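Local coordinates for putative NADPH-dependent oxidoreductase (Desulfitobacterium hafniense DCB-2, PDB 3DB2), which probably catalyses NADPH-dependent oxidation or reduction of a still unidentified substrate, as a two-domain member of the Gfo/Idh/MocA family, at residues S125-R128 against L132-M135; F241-Y246 against L252-D257; L160-K163 against W167-E170. All coordinates share one frame; numbering follows the deposited sequence. Where two conformers were deposited one is given.

Contact 1 (S125-R128 against L132-M135)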
ATOM      1  N   SER C 125     -16.990 -13.787   3.523  1.00 16.21           N
ATOM      2  CA  SER C 125     -17.032 -14.104   4.953  1.00 16.29           C
ATOM      3  C   SER C 125     -15.928 -13.446   5.747  1.00 13.69           C
ATOM      4  O   SER C 125     -15.979 -13.522   6.962  1.00 16.17           O
ATOM      5  CB  SER C 125     -16.954 -15.634   5.162  1.00 14.73           C
ATOM      6  OG  SER C 125     -15.648 -16.109   4.842  1.00 19.22           O
ATOM      7  N   SER C 126     -14.944 -12.841   5.088  1.00 16.00           N
ATOM      8  CA  SER C 126     -13.847 -12.170   5.781  1.00 16.83           C
ATOM      9  C   SER C 126     -14.304 -11.109   6.772  1.00 13.07           C
ATOM     10  O   SER C 126     -13.703 -10.918   7.836  1.00 15.52           O
ATOM     11  CB  SER C 126     -12.863 -11.529   4.745  1.00 15.92           C
ATOM     12  OG  SER C 126     -11.657 -11.179   5.395  1.00 31.80           O
ATOM     13  N   ARG C 127     -15.362 -10.359   6.425  1.00 16.90           N
ATOM     14  CA  ARG C 127     -15.874  -9.300   7.265  1.00 17.11           C
ATOM     15  C   ARG C 127     -16.415  -9.881   8.579  1.00 19.34           C
ATOM     16  O   ARG C 127     -16.532  -9.127   9.536  1.00 18.98           O
ATOM     17  CB  ARG C 127     -16.979  -8.463   6.620  1.00 15.09           C
ATOM     18  CG  ARG C 127     -18.256  -9.160   6.239  1.00 17.07           C
ATOM     19  CD  ARG C 127     -19.396  -8.188   6.085  1.00 18.78           C
ATOM     20  NE  ARG C 127     -19.389  -7.510   4.782  1.00 14.59           N
ATOM     21  CZ  ARG C 127     -20.242  -6.508   4.541  1.00 19.72           C
ATOM     22  NH1 ARG C 127     -21.093  -6.111   5.471  1.00 19.29           N
ATOM     23  NH2 ARG C 127     -20.285  -5.858   3.383  1.00 18.44           N
ATOM     24  N   ARG C 128     -16.690 -11.174   8.588  1.00 17.34           N
ATOM     25  CA  ARG C 128     -17.224 -11.841   9.763  1.00 19.89           C
ATOM     26  C   ARG C 128     -16.151 -12.244  10.769  1.00 18.75           C
ATOM     27  O   ARG C 128     -16.470 -12.537  11.936  1.00 20.99           O
ATOM     28  CB  ARG C 128     -17.999 -13.096   9.360  1.00 23.96           C
ATOM     29  CG  ARG C 128     -18.931 -12.942   8.181  1.00 22.18           C
ATOM     30  CD  ARG C 128     -20.232 -13.664   8.390  1.00 27.41           C
ATOM     31  NE  ARG C 128     -21.226 -13.117   7.478  1.00 25.57           N
ATOM     32  CZ  ARG C 128     -22.393 -12.558   7.680  1.00 19.56           C
ATOM     33  NH1 ARG C 128     -22.876 -12.402   8.885  1.00 16.16           N
ATOM     34  NH2 ARG C 128     -23.102 -12.143   6.636  1.00 26.76           N
ATOM     35  N   LEU C 132     -12.005  -8.546  11.869  1.00 14.56           N
ATOM     36  CA  LEU C 132     -12.621  -7.468  11.094  1.00 17.26           C
ATOM     37  C   LEU C 132     -13.735  -6.781  11.873  1.00 15.32           C
ATOM     38  O   LEU C 132     -13.982  -5.546  11.835  1.00 13.78           O
ATOM     39  CB  LEU C 132     -13.108  -8.066   9.773  1.00 16.83           C
ATOM     40  CG  LEU C 132     -12.166  -7.969   8.585  1.00 17.63           C
ATOM     41  CD1 LEU C 132     -11.898  -6.512   8.210  1.00 16.55           C
ATOM     42  CD2 LEU C 132     -10.864  -8.716   8.892  1.00 19.30           C
ATOM     43  N   ARG C 133     -14.458  -7.590  12.650  1.00 16.97           N
ATOM     44  CA  ARG C 133     -15.479  -7.081  13.572  1.00 14.69           C
ATOM     45  C   ARG C 133     -14.877  -6.120  14.609  1.00 16.93           C
ATOM     46  O   ARG C 133     -15.476  -5.093  14.931  1.00 18.46           O
ATOM     47  CB  ARG C 133     -16.231  -8.205  14.269  1.00 15.96           C
ATOM     48  CG  ARG C 133     -17.067  -9.112  13.397  1.00 17.84           C
ATOM     49  CD  ARG C 133     -18.042  -8.346  12.523  1.00 21.12           C
ATOM     50  NE  ARG C 133     -19.056  -9.145  11.874  1.00 21.93           N
ATOM     51  CZ  ARG C 133     -19.840  -8.876  10.844  1.00 24.66           C
ATOM     52  NH1 ARG C 133     -19.809  -7.733  10.190  1.00 30.05           N
ATOM     53  NH2 ARG C 133     -20.720  -9.787  10.421  1.00 30.25           N
ATOM     54  N   LYS C 134     -13.700  -6.440  15.117  1.00 14.46           N
ATOM     55  CA  LYS C 134     -13.067  -5.614  16.138  1.00 20.80           C
ATOM     56  C   LYS C 134     -12.585  -4.333  15.484  1.00 19.10           C
ATOM     57  O   LYS C 134     -12.758  -3.209  15.990  1.00 19.34           O
ATOM     58  CB  LYS C 134     -11.959  -6.429  16.804  1.00 18.21           C
ATOM     59  CG  LYS C 134     -11.128  -5.669  17.820  1.00 20.25           C
ATOM     60  CD  LYS C 134     -12.009  -5.366  19.026  1.00 22.16           C
ATOM     61  CE  LYS C 134     -11.402  -4.254  19.862  1.00 30.42           C
ATOM     62  NZ  LYS C 134     -11.194  -4.750  21.252  1.00 34.93           N
HETATM   63  N   MSE C 135     -11.965  -4.474  14.307  1.00 16.40           N
HETATM   64  CA  MSE C 135     -11.486  -3.284  13.588  1.00 16.66           C
HETATM   65  C   MSE C 135     -12.626  -2.324  13.293  1.00 17.67           C
HETATM   66  O   MSE C 135     -12.486  -1.094  13.361  1.00 21.04           O
HETATM   67  CB  MSE C 135     -10.724  -3.682  12.315  1.00 17.46           C
HETATM   68  CG  MSE C 135      -9.402  -4.389  12.624  1.00 11.73           C
HETATM   69 SE   MSE C 135      -8.708  -5.266  10.993  0.75 20.69          SE
HETATM   70  CE  MSE C 135      -8.093  -3.614  10.201  1.00 18.27           C
TER
HETATM   71  O   HOH W   1     -18.934 -11.850  12.781  1.00 19.83           O
HETATM   72  O   HOH W   2     -21.395 -12.434  11.508  1.00 25.61           O
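Leu132 packs mainly against the backbone of the short 3-10 turn 126-128: its CG lies 3.4 Å from Ser126 O and its CB 3.6 Å from Arg127 O, with CD2 approaching Ser126 OG more loosely. The isobutyl group thus lies on the carbonyl oxygens of Ser126 and Arg127, while the hydroxyl of Ser126 is engaged by Asn189. Within the turn, Arg128 N donates to Ser125 O at 2.9 Å. Arg133 continues the cover: bent at chi2 (-53°), its chain folds back along the turn, bringing CD 3.4 Å from Arg127 O and laying one face of the guanidinium over that oxygen, which stands 3.2 Å off the plane and toward the rim of the group. Bonding between the segments runs through two waters, both at the edge of the Arg133 guanidinium and in its plane. One accepts from Arg133 NE at 2.9 Å and donates to Arg128 O; the other accepts from both Arg128 NH1 and Arg133 NH2. Those two nitrogens are 3.7 Å apart, with their guanidinium planes turned 86° to each other. The charges gather around acids: Glu321 forms salt bridges with Arg127 NH1 and Arg133 NH2, Arg127 NE pairs with Asp188, and Arg128 NH2 pairs with Glu309. These carboxylates would offset the clustered positive charge, and the two on Arg127 probably restrain its rotation. Here the chain passes from the last strand of the Rossmann sheet (120-123) into helix 130-140, consistent with the two-domain Gfo/Idh/MocA fold.

Contact 2 (F241-Y246 against L252-D257); sequences FSINVY and LFYQLD
The beta hairpin of strands 240-247 and 250-256, inside the mixed sheet of the C-terminal domain, pairs Ile243 with Tyr254 and Val245 with Leu252 as antiparallel hydrogen-bonded pairs. The axes run 4.7 Å apart at 173°. Tyr254 N reaches Ile243 O at 2.8 Å, whereas Ile243 N meets Tyr254 O at 3.0 Å, tilted 31° from the carbonyl plane. At one end Leu256 N donates to Phe241 O, and Leu256 CD2 lies over one face of the Phe241 ring in a CH-pi contact, 4.2 Å from its centroid. Phe241 CG is turned anti to the backbone N (chi1 -172°), carrying CE1 in the plane of the Tyr254 ring to its edge at CE2. An alanine here would remove the ring, and Leu256 CD2 and the Tyr254 edge would probably lose their partner, opening a gap between them. The side of the sheet bearing Ile243 and Val245 is covered by helix 130-140; on the reverse, Phe253 touches Val240 of the second subunit. There Asn244 OD1 sits near the plane of the Phe253 ring, 3.2 Å from CD1, and takes a 2.6 Å hydrogen bond from a water that also donates to Tyr254 O.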
ATOM      1  N   PHE C 241      -1.957 -11.528   3.320  1.00 15.00           N
ATOM      2  CA  PHE C 241      -3.281 -10.955   3.526  1.00 12.44           C
ATOM      3  C   PHE C 241      -3.101  -9.924   4.657  1.00 12.68           C
ATOM      4  O   PHE C 241      -2.942 -10.336   5.806  1.00 12.75           O
ATOM      5  CB  PHE C 241      -4.367 -11.937   3.884  1.00 11.51           C
ATOM      6  CG  PHE C 241      -5.801 -11.466   3.943  1.00 13.98           C
ATOM      7  CD1 PHE C 241      -6.288 -10.564   4.888  1.00 16.25           C
ATOM      8  CD2 PHE C 241      -6.730 -11.951   3.029  1.00 14.17           C
ATOM      9  CE1 PHE C 241      -7.584 -10.119   4.951  1.00 16.98           C
ATOM     10  CE2 PHE C 241      -8.039 -11.504   3.063  1.00 16.33           C
ATOM     11  CZ  PHE C 241      -8.474 -10.599   4.005  1.00 17.81           C
ATOM     12  N   SER C 242      -3.201  -8.651   4.277  1.00 16.06           N
ATOM     13  CA  SER C 242      -3.004  -7.598   5.280  1.00 12.28           C
ATOM     14  C   SER C 242      -3.961  -6.430   5.078  1.00 12.15           C
ATOM     15  O   SER C 242      -4.465  -6.200   3.992  1.00 12.98           O
ATOM     16  CB  SER C 242      -1.556  -7.129   5.234  1.00 14.07           C
ATOM     17  OG  SER C 242      -1.193  -6.662   3.956  1.00 19.38           O
ATOM     18  N   ILE C 243      -4.210  -5.698   6.178  1.00 12.54           N
ATOM     19  CA  ILE C 243      -4.990  -4.481   6.185  1.00 10.40           C
ATOM     20  C   ILE C 243      -4.312  -3.521   7.188  1.00 15.78           C
ATOM     21  O   ILE C 243      -4.069  -3.905   8.342  1.00 14.16           O
ATOM     22  CB  ILE C 243      -6.449  -4.711   6.604  1.00 13.91           C
ATOM     23  CG1 ILE C 243      -7.140  -5.836   5.827  1.00 19.80           C
ATOM     24  CG2 ILE C 243      -7.294  -3.437   6.522  1.00 17.02           C
ATOM     25  CD1 ILE C 243      -8.612  -6.003   6.102  1.00 16.44           C
ATOM     26  N   ASN C 244      -4.002  -2.335   6.713  1.00 13.59           N
ATOM     27  CA  ASN C 244      -3.399  -1.294   7.542  1.00 11.62           C
ATOM     28  C   ASN C 244      -4.422  -0.148   7.495  1.00 13.13           C
ATOM     29  O   ASN C 244      -4.842   0.287   6.429  1.00 15.28           O
ATOM     30  CB  ASN C 244      -2.063  -0.773   7.049  1.00 14.17           C
ATOM     31  CG  ASN C 244      -1.017  -1.870   6.909  1.00 19.38           C
ATOM     32  OD1 ASN C 244      -0.954  -2.745   7.745  1.00 17.46           O
ATOM     33  ND2 ASN C 244      -0.216  -1.821   5.874  1.00 18.63           N
ATOM     34  N   VAL C 245      -4.806   0.319   8.650  1.00 12.88           N
ATOM     35  CA  VAL C 245      -5.725   1.425   8.829  1.00 13.86           C
ATOM     36  C   VAL C 245      -4.983   2.557   9.570  1.00 14.83           C
ATOM     37  O   VAL C 245      -4.424   2.297  10.632  1.00 11.09           O
ATOM     38  CB  VAL C 245      -6.934   1.002   9.662  1.00 12.74           C
ATOM     39  CG1 VAL C 245      -7.949   2.115   9.755  1.00 13.82           C
ATOM     40  CG2 VAL C 245      -7.563  -0.257   9.061  1.00 13.06           C
ATOM     41  N   TYR C 246      -5.020   3.733   8.989  1.00 14.88           N
ATOM     42  CA  TYR C 246      -4.353   4.908   9.528  1.00 12.18           C
ATOM     43  C   TYR C 246      -5.419   5.842  10.111  1.00 12.49           C
ATOM     44  O   TYR C 246      -6.292   6.273   9.345  1.00 14.04           O
ATOM     45  CB  TYR C 246      -3.571   5.602   8.409  1.00 13.20           C
ATOM     46  CG  TYR C 246      -2.519   4.646   7.858  1.00 17.12           C
ATOM     47  CD1 TYR C 246      -1.336   4.434   8.549  1.00 20.36           C
ATOM     48  CD2 TYR C 246      -2.703   3.944   6.670  1.00 15.01           C
ATOM     49  CE1 TYR C 246      -0.376   3.567   8.062  1.00 19.07           C
ATOM     50  CE2 TYR C 246      -1.720   3.085   6.201  1.00 15.22           C
ATOM     51  CZ  TYR C 246      -0.553   2.880   6.884  1.00 20.46           C
ATOM     52  OH  TYR C 246       0.451   2.009   6.435  1.00 16.32           O
ATOM     53  N   LEU C 252      -3.883   0.748  12.852  1.00 14.14           N
ATOM     54  CA  LEU C 252      -4.031  -0.690  13.019  1.00 13.27           C
ATOM     55  C   LEU C 252      -3.295  -1.433  11.896  1.00 12.27           C
ATOM     56  O   LEU C 252      -3.418  -1.015  10.730  1.00 15.43           O
ATOM     57  CB  LEU C 252      -5.494  -1.067  12.961  1.00 12.44           C
ATOM     58  CG  LEU C 252      -6.462  -0.347  13.870  1.00 16.13           C
ATOM     59  CD1 LEU C 252      -7.892  -0.709  13.519  1.00 19.57           C
ATOM     60  CD2 LEU C 252      -6.129  -0.677  15.322  1.00 21.31           C
ATOM     61  N   PHE C 253      -2.629  -2.489  12.278  1.00 14.77           N
ATOM     62  CA  PHE C 253      -1.929  -3.375  11.334  1.00 16.84           C
ATOM     63  C   PHE C 253      -2.395  -4.808  11.558  1.00 14.88           C
ATOM     64  O   PHE C 253      -2.135  -5.406  12.589  1.00 12.38           O
ATOM     65  CB  PHE C 253      -0.414  -3.324  11.511  1.00 17.46           C
ATOM     66  CG  PHE C 253       0.171  -1.928  11.501  1.00 19.40           C
ATOM     67  CD1 PHE C 253       0.144  -1.180  10.339  1.00 21.91           C
ATOM     68  CD2 PHE C 253       0.739  -1.403  12.660  1.00 22.26           C
ATOM     69  CE1 PHE C 253       0.696   0.096  10.333  1.00 23.38           C
ATOM     70  CE2 PHE C 253       1.273  -0.114  12.655  1.00 22.75           C
ATOM     71  CZ  PHE C 253       1.209   0.634  11.503  1.00 18.80           C
ATOM     72  N   TYR C 254      -3.079  -5.354  10.574  1.00 15.49           N
ATOM     73  CA  TYR C 254      -3.626  -6.702  10.584  1.00 12.43           C
ATOM     74  C   TYR C 254      -2.925  -7.554   9.515  1.00 19.17           C
ATOM     75  O   TYR C 254      -2.720  -7.069   8.395  1.00 13.05           O
ATOM     76  CB  TYR C 254      -5.113  -6.681  10.305  1.00 16.20           C
ATOM     77  CG  TYR C 254      -5.843  -7.977  10.091  1.00 16.14           C
ATOM     78  CD1 TYR C 254      -6.096  -8.837  11.153  1.00 17.77           C
ATOM     79  CD2 TYR C 254      -6.307  -8.359   8.830  1.00 18.25           C
ATOM     80  CE1 TYR C 254      -6.764 -10.027  10.953  1.00 18.00           C
ATOM     81  CE2 TYR C 254      -6.992  -9.559   8.649  1.00 19.15           C
ATOM     82  CZ  TYR C 254      -7.218 -10.392   9.714  1.00 18.79           C
ATOM     83  OH  TYR C 254      -7.897 -11.590   9.589  1.00 23.20           O
ATOM     84  N   GLN C 255      -2.587  -8.764   9.898  1.00 17.34           N
ATOM     85  CA  GLN C 255      -2.022  -9.809   9.076  1.00 14.58           C
ATOM     86  C   GLN C 255      -2.782 -11.117   9.276  1.00 14.29           C
ATOM     87  O   GLN C 255      -3.030 -11.479  10.420  1.00 14.04           O
ATOM     88  CB  GLN C 255      -0.544 -10.077   9.419  1.00 24.10           C
ATOM     89  CG  GLN C 255       0.457  -9.097   8.864  1.00 35.83           C
ATOM     90  CD  GLN C 255       0.849  -9.328   7.421  1.00 48.56           C
ATOM     91  OE1 GLN C 255       0.539 -10.357   6.819  1.00 48.53           O
ATOM     92  NE2 GLN C 255       1.547  -8.369   6.804  1.00 58.23           N
ATOM     93  N   LEU C 256      -3.134 -11.801   8.206  1.00 13.29           N
ATOM     94  CA  LEU C 256      -3.740 -13.133   8.334  1.00 15.78           C
ATOM     95  C   LEU C 256      -2.966 -14.183   7.559  1.00 13.57           C
ATOM     96  O   LEU C 256      -2.511 -13.875   6.456  1.00 17.73           O
ATOM     97  CB  LEU C 256      -5.178 -13.058   7.851  1.00 17.07           C
ATOM     98  CG  LEU C 256      -5.937 -14.381   7.687  1.00 18.82           C
ATOM     99  CD1 LEU C 256      -6.286 -14.902   9.082  1.00 22.02           C
ATOM    100  CD2 LEU C 256      -7.124 -14.135   6.784  1.00 16.00           C
ATOM    101  N   ASP C 257      -2.814 -15.391   8.114  1.00 15.53           N
ATOM    102  CA  ASP C 257      -2.270 -16.529   7.406  1.00 16.17           C
ATOM    103  C   ASP C 257      -3.433 -17.215   6.684  1.00 16.57           C
ATOM    104  O   ASP C 257      -4.151 -17.995   7.320  1.00 17.20           O
ATOM    105  CB  ASP C 257      -1.638 -17.563   8.321  1.00 19.30           C
ATOM    106  CG  ASP C 257      -1.042 -18.733   7.573  1.00 18.36           C
ATOM    107  OD1 ASP C 257      -1.145 -18.840   6.338  1.00 23.95           O
ATOM    108  OD2 ASP C 257      -0.399 -19.549   8.278  1.00 28.44           O
TER
HETATM  109  O   HOH W   3      -0.379  -5.220   8.205  1.00 21.15           O

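Contact 3 (L160-K163 against W167-E170)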
ATOM      1  N   LEU C 160       2.377 -17.916 -10.946  1.00 22.36           N
ATOM      2  CA  LEU C 160       3.719 -18.387 -11.229  1.00 23.09           C
ATOM      3  C   LEU C 160       3.647 -19.808 -11.823  1.00 30.58           C
ATOM      4  O   LEU C 160       4.550 -20.159 -12.576  1.00 32.08           O
ATOM      5  CB  LEU C 160       4.571 -18.380  -9.971  1.00 24.30           C
ATOM      6  CG  LEU C 160       4.850 -17.034  -9.294  1.00 23.28           C
ATOM      7  CD1 LEU C 160       5.845 -17.200  -8.153  1.00 26.05           C
ATOM      8  CD2 LEU C 160       5.341 -16.022 -10.321  1.00 22.94           C
ATOM      9  N   GLU C 161       2.606 -20.523 -11.435  1.00 28.30           N
ATOM     10  CA  GLU C 161       2.451 -21.932 -11.800  1.00 38.23           C
ATOM     11  C   GLU C 161       1.375 -22.140 -12.862  1.00 38.70           C
ATOM     12  O   GLU C 161       1.366 -23.178 -13.534  1.00 31.98           O
ATOM     13  CB  GLU C 161       2.091 -22.772 -10.571  1.00 41.73           C
ATOM     14  CG  GLU C 161       0.945 -23.732 -10.827  1.00 49.38           C
ATOM     15  CD  GLU C 161       1.206 -25.169 -10.424  1.00 53.77           C
ATOM     16  OE1 GLU C 161       2.116 -25.419  -9.601  1.00 58.87           O
ATOM     17  OE2 GLU C 161       0.503 -26.078 -10.926  1.00 56.25           O
ATOM     18  N   LEU C 162       0.497 -21.160 -12.991  1.00 35.62           N
ATOM     19  CA  LEU C 162      -0.592 -21.174 -13.959  1.00 38.98           C
ATOM     20  C   LEU C 162      -0.068 -21.455 -15.367  1.00 37.66           C
ATOM     21  O   LEU C 162       0.480 -20.585 -16.038  1.00 39.86           O
ATOM     22  CB  LEU C 162      -1.362 -19.853 -13.993  1.00 37.49           C
ATOM     23  CG  LEU C 162      -2.529 -19.496 -13.095  1.00 35.71           C
ATOM     24  CD1 LEU C 162      -3.121 -18.146 -13.511  1.00 26.74           C
ATOM     25  CD2 LEU C 162      -3.650 -20.524 -13.079  1.00 41.47           C
ATOM     26  N   LYS C 163      -0.220 -22.674 -15.894  1.00 44.73           N
ATOM     27  CA  LYS C 163       0.264 -22.865 -17.269  1.00 41.01           C
ATOM     28  C   LYS C 163      -0.778 -22.344 -18.261  1.00 42.10           C
ATOM     29  O   LYS C 163      -1.976 -22.268 -17.972  1.00 37.88           O
ATOM     30  CB  LYS C 163       0.616 -24.320 -17.549  1.00 39.76           C
ATOM     31  N   TRP C 167      -8.193 -21.582 -16.661  1.00 36.50           N
ATOM     32  CA  TRP C 167      -9.285 -20.632 -16.645  1.00 36.34           C
ATOM     33  C   TRP C 167      -8.995 -19.352 -15.875  1.00 39.53           C
ATOM     34  O   TRP C 167      -9.653 -18.323 -16.060  1.00 33.07           O
ATOM     35  CB  TRP C 167     -10.520 -21.286 -16.013  1.00 41.06           C
ATOM     36  CG  TRP C 167     -10.306 -21.722 -14.594  1.00 48.99           C
ATOM     37  CD1 TRP C 167      -9.675 -22.842 -14.152  1.00 50.23           C
ATOM     38  CD2 TRP C 167     -10.741 -21.021 -13.422  1.00 51.99           C
ATOM     39  NE1 TRP C 167      -9.686 -22.887 -12.776  1.00 53.54           N
ATOM     40  CE2 TRP C 167     -10.336 -21.778 -12.304  1.00 52.48           C
ATOM     41  CE3 TRP C 167     -11.431 -19.828 -13.218  1.00 50.64           C
ATOM     42  CZ2 TRP C 167     -10.603 -21.375 -10.996  1.00 54.16           C
ATOM     43  CZ3 TRP C 167     -11.695 -19.430 -11.923  1.00 53.99           C
ATOM     44  CH2 TRP C 167     -11.285 -20.196 -10.823  1.00 54.22           C
ATOM     45  N   ARG C 168      -8.020 -19.403 -14.962  1.00 38.38           N
ATOM     46  CA  ARG C 168      -7.735 -18.186 -14.178  1.00 34.76           C
ATOM     47  C   ARG C 168      -6.962 -17.211 -15.047  1.00 32.47           C
ATOM     48  O   ARG C 168      -6.819 -16.026 -14.768  1.00 30.39           O
ATOM     49  CB  ARG C 168      -6.953 -18.593 -12.943  1.00 32.87           C
ATOM     50  CG  ARG C 168      -7.738 -19.321 -11.882  1.00 37.26           C
ATOM     51  CD  ARG C 168      -6.908 -19.484 -10.611  1.00 40.10           C
ATOM     52  NE  ARG C 168      -7.586 -20.361  -9.661  1.00 44.36           N
ATOM     53  CZ  ARG C 168      -7.596 -21.684  -9.681  1.00 46.65           C
ATOM     54  NH1 ARG C 168      -6.942 -22.322 -10.649  1.00 52.21           N
ATOM     55  NH2 ARG C 168      -8.260 -22.359  -8.748  1.00 52.93           N
ATOM     56  N   GLY C 169      -6.434 -17.719 -16.163  1.00 31.45           N
ATOM     57  CA  GLY C 169      -5.689 -16.940 -17.134  1.00 27.94           C
ATOM     58  C   GLY C 169      -6.538 -16.289 -18.200  1.00 26.96           C
ATOM     59  O   GLY C 169      -6.044 -15.618 -19.107  1.00 29.37           O
ATOM     60  N   GLU C 170      -7.865 -16.446 -18.140  1.00 26.84           N
ATOM     61  CA  GLU C 170      -8.748 -15.868 -19.131  0.50 25.86           C
ATOM     62  C   GLU C 170      -9.472 -14.679 -18.511  1.00 23.28           C
ATOM     63  O   GLU C 170     -10.197 -14.810 -17.528  1.00 26.50           O
ATOM     64  CB  GLU C 170      -9.808 -16.828 -19.682  0.50 28.47           C
ATOM     65  CG  GLU C 170     -11.055 -16.076 -20.138  0.50 30.27           C
ATOM     66  CD  GLU C 170     -10.952 -15.406 -21.492  0.50 31.57           C
ATOM     67  OE1 GLU C 170     -10.205 -15.895 -22.367  0.50 33.42           O
ATOM     68  OE2 GLU C 170     -11.637 -14.375 -21.705  0.50 24.13           O
TER
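The nearest CA atoms of the two segments, those of Leu162 and Gly169, are 7.3 Å apart, and the Leu162 side chain bridges the interval. Segment 160-163 starts in a weakly bonded short helix and continues as loop: Leu162 leaves helical geometry with a psi of 103°, and the chain runs on extended through Lys163. Segment 167-170 curls instead into a 3-10 turn, closed by a weak bond from Glu170 N to Trp167 O at 3.3 Å. The contact is small and rests on one leucine. Its CD1 and CD2 fork around the root of the Arg168 side chain, lying 3.9 Å and 3.8 Å from Arg168 CB, and the two side chains meet at about a right angle. CD1 also comes within 4.3 Å of Gly169 N. Arg168 itself is extended from CG to NE and then turns at its end (chi4 81°). In this form it runs across the indole of the preceding Trp167: Arg168 CG stands 3.5 Å above the ring plane, over its centre, and Trp167 CZ2 lies 3.2 Å above the guanidinium plane. The guanidinium thus has the aromatic ring over one face, while the Leu162 CD2 methyl stands loosely near its edge. The turn is tied further by Asn166 OD1, which accepts from Arg168 N, and by Thr173 OG1, bonded to both Trp167 O and Glu170 O. Outside the pair, Leu162 packs on Val211 and Arg168 O bonds to Asn213, both in the connection between strands 197-205 and 216-223; Arg168 also touches Trp235, just after strand 228-234, and Leu160 meets Thr248 of the second subunit.

Overall arrangement
Along the chain the order is contact 1, contact 3, contact 2. Contacts 1 and 2 are neighbours, their centres about 12 Å apart: helix 130-140, which carries half of contact 1, lies on the mixed sheet that holds the hairpin of contact 2, and the selenomethionine Met135 reaches Ile243, Val245 and Tyr254. Ser126 likewise touches Phe241. Contact 3 stands apart, its centre about 30 Å from contact 1 and 27 Å from contact 2, at helix 158-161 and the loop after it. Contacts 1 and 2 thus join the connection from the Rossmann domain to the large C-terminal sheet, while residues of contacts 2 and 3 also touch the second subunit of the two-chain assembly.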